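PDB 6K9Z: galactose-1-phosphate uridylyltransferase from Pyrobaculum aerophilum str. IM2, which transfers uridylyl groups between UDP-hexoses and hexose 1-phosphates, the exchange that links galactose to glucose metabolism. Local coordinates for the interface of chains A and B. Residues are numbered along the deposited sequence; one frame, centred on the assembly and turned at random. Chains: chain A/B, Galactose-1-phosphate uridylyltransferase.

The interface of chains A and B. Residues chain A 171-172, 175, 197, 207; chain B 7-8, 68.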
loop_
_atom_site.group_PDB
_atom_site.type_symbol
_atom_site.label_atom_id
_atom_site.label_comp_id
_atom_site.label_asym_id
_atom_site.label_seq_id
_atom_site.Cartn_x
_atom_site.Cartn_y
_atom_site.Cartn_z
ATOM N N LEU A 171 4.635 -19.556 -14.725
ATOM C CA LEU A 171 5.116 -18.216 -15.186
ATOM C C LEU A 171 6.345 -17.793 -14.377
ATOM O O LEU A 171 7.294 -17.269 -14.966
ATOM C CB LEU A 171 4.042 -17.139 -15.038
ATOM C CG LEU A 171 4.469 -15.750 -15.524
ATOM C CD1 LEU A 171 5.076 -15.775 -16.921
ATOM C CD2 LEU A 171 3.280 -14.820 -15.468
ATOM N N HIS A 172 6.347 -18.083 -13.073
ATOM C CA HIS A 172 7.497 -17.709 -12.206
ATOM C C HIS A 172 8.756 -18.430 -12.698
ATOM O O HIS A 172 9.823 -17.809 -12.733
ATOM C CB HIS A 172 7.212 -18.077 -10.745
ATOM C CG HIS A 172 6.003 -17.421 -10.173
ATOM N ND1 HIS A 172 6.071 -16.232 -9.483
ATOM C CD2 HIS A 172 4.705 -17.789 -10.171
ATOM C CE1 HIS A 172 4.866 -15.891 -9.085
ATOM N NE2 HIS A 172 4.012 -16.831 -9.489
ATOM N N ILE A 175 10.065 -16.584 -15.737
ATOM C CA ILE A 175 10.703 -15.297 -15.342
ATOM C C ILE A 175 12.098 -15.555 -14.740
ATOM O O ILE A 175 13.109 -14.941 -15.181
ATOM C CB ILE A 175 9.765 -14.501 -14.427
ATOM C CG1 ILE A 175 8.562 -13.963 -15.192
ATOM C CG2 ILE A 175 10.557 -13.386 -13.756
ATOM C CD1 ILE A 175 7.472 -13.344 -14.331
ATOM N N TYR A 197 8.788 -5.369 -13.328
ATOM C CA TYR A 197 7.564 -4.737 -12.755
ATOM C C TYR A 197 7.834 -4.301 -11.308
ATOM O O TYR A 197 6.846 -4.157 -10.551
ATOM C CB TYR A 197 6.392 -5.734 -12.827
ATOM C CG TYR A 197 6.745 -7.155 -12.399
ATOM C CD1 TYR A 197 7.316 -8.056 -13.286
ATOM C CD2 TYR A 197 6.535 -7.591 -11.086
ATOM C CE1 TYR A 197 7.641 -9.344 -12.919
ATOM C CE2 TYR A 197 6.925 -8.855 -10.681
ATOM C CZ TYR A 197 7.445 -9.750 -11.611
ATOM O OH TYR A 197 7.856 -10.989 -11.197
ATOM N N TYR A 207 14.117 -15.799 -5.645
ATOM C CA TYR A 207 13.377 -17.016 -6.052
ATOM C C TYR A 207 14.269 -18.232 -6.016
ATOM O O TYR A 207 15.456 -18.157 -6.353
ATOM C CB TYR A 207 12.884 -16.950 -7.490
ATOM C CG TYR A 207 11.569 -16.249 -7.718
ATOM C CD1 TYR A 207 11.495 -14.869 -7.882
ATOM C CD2 TYR A 207 10.418 -16.983 -7.905
ATOM C CE1 TYR A 207 10.284 -14.250 -8.167
ATOM C CE2 TYR A 207 9.213 -16.387 -8.181
ATOM C CZ TYR A 207 9.139 -15.019 -8.337
ATOM O OH TYR A 207 7.915 -14.472 -8.621
ATOM N N PRO B 7 2.553 -8.701 -13.953
ATOM C CA PRO B 7 1.797 -9.783 -14.571
ATOM C C PRO B 7 1.027 -10.612 -13.530
ATOM O O PRO B 7 0.184 -11.409 -13.906
ATOM C CB PRO B 7 2.878 -10.527 -15.327
ATOM C CG PRO B 7 4.114 -10.357 -14.500
ATOM C CD PRO B 7 4.006 -8.955 -13.954
ATOM N N PHE B 8 1.350 -10.447 -12.257
ATOM C CA PHE B 8 0.725 -11.244 -11.159
ATOM C C PHE B 8 -0.409 -10.452 -10.509
ATOM O O PHE B 8 -1.291 -11.068 -9.930
ATOM C CB PHE B 8 1.790 -11.695 -10.155
ATOM C CG PHE B 8 2.848 -12.577 -10.757
ATOM C CD1 PHE B 8 2.544 -13.856 -11.219
ATOM C CD2 PHE B 8 4.136 -12.111 -10.939
ATOM C CE1 PHE B 8 3.507 -14.656 -11.824
ATOM C CE2 PHE B 8 5.113 -12.936 -11.482
ATOM C CZ PHE B 8 4.791 -14.186 -11.976
ATOM N N TYR B 68 6.449 -9.219 -20.841
ATOM C CA TYR B 68 5.685 -8.164 -20.121
ATOM C C TYR B 68 4.916 -7.186 -21.016
ATOM O O TYR B 68 5.327 -6.899 -22.150
ATOM C CB TYR B 68 6.652 -7.406 -19.211
ATOM C CG TYR B 68 7.478 -8.316 -18.339
ATOM C CD1 TYR B 68 6.914 -8.956 -17.251
ATOM C CD2 TYR B 68 8.805 -8.577 -18.628
ATOM C CE1 TYR B 68 7.655 -9.809 -16.453
ATOM C CE2 TYR B 68 9.562 -9.425 -17.838
ATOM C CZ TYR B 68 8.983 -10.043 -16.745
ATOM O OH TYR B 68 9.713 -10.881 -15.957
#
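A:His172, whose imidazole lies flat against the phenyl ring of B:Phe8, is held from its own chain by a hydrogen bond of 2.7 Å between its ND1 and the phenolic OH of A:Tyr207. The two side-chain rings meet this bond edge-on, each with the partner atom in its plane, and the angle at the hydrogen is 157°. The bond fixes the imidazole's rotation and leaves one face to B:Phe8, whose ring is stacked with centroids 4.1 Å apart and planes only 9° from parallel. The stack is offset: CE1 and CZ of the phenyl lie over the imidazole rim. An alanine in place of A:His172 is likely to leave this phenyl face without its aromatic partner and the A:Tyr207 hydroxyl without its imidazole mate. CD2 of A:Leu171 packs 3.7 Å from CE1 of B:Phe8; with CG anti to the backbone N (chi1 -179°), its branch is directed at that ring. CD1 of A:Ile175 touches CZ, while the A:Tyr197 hydroxyl meets the phenyl edge in plane, its OH 3.4 Å from CE2. The A:Tyr197 ring in turn takes CD of B:Pro7 over one face, a CH-pi contact 3.7 Å from the centroid, while CE1 of B:Tyr68 packs against its CD1 and CE1 and the B:Tyr68 hydroxyl lies in plane at its edge. That hydroxyl also nestles against CG1 and CG2 of A:Ile175. Helix 171-178, starting beside the zinc ligand A:Cys170 and carrying A:Cys173, together with the A:Tyr197 loop and backed by strand 202-208, thus receives the loop between strands 2-5 and 12-15 of the other subunit, in a two-fold interface that may be the biological dimer; the centre of this patch lies about 27 Å from A:Phe140, the changed residue at the position of the active-site nucleophile.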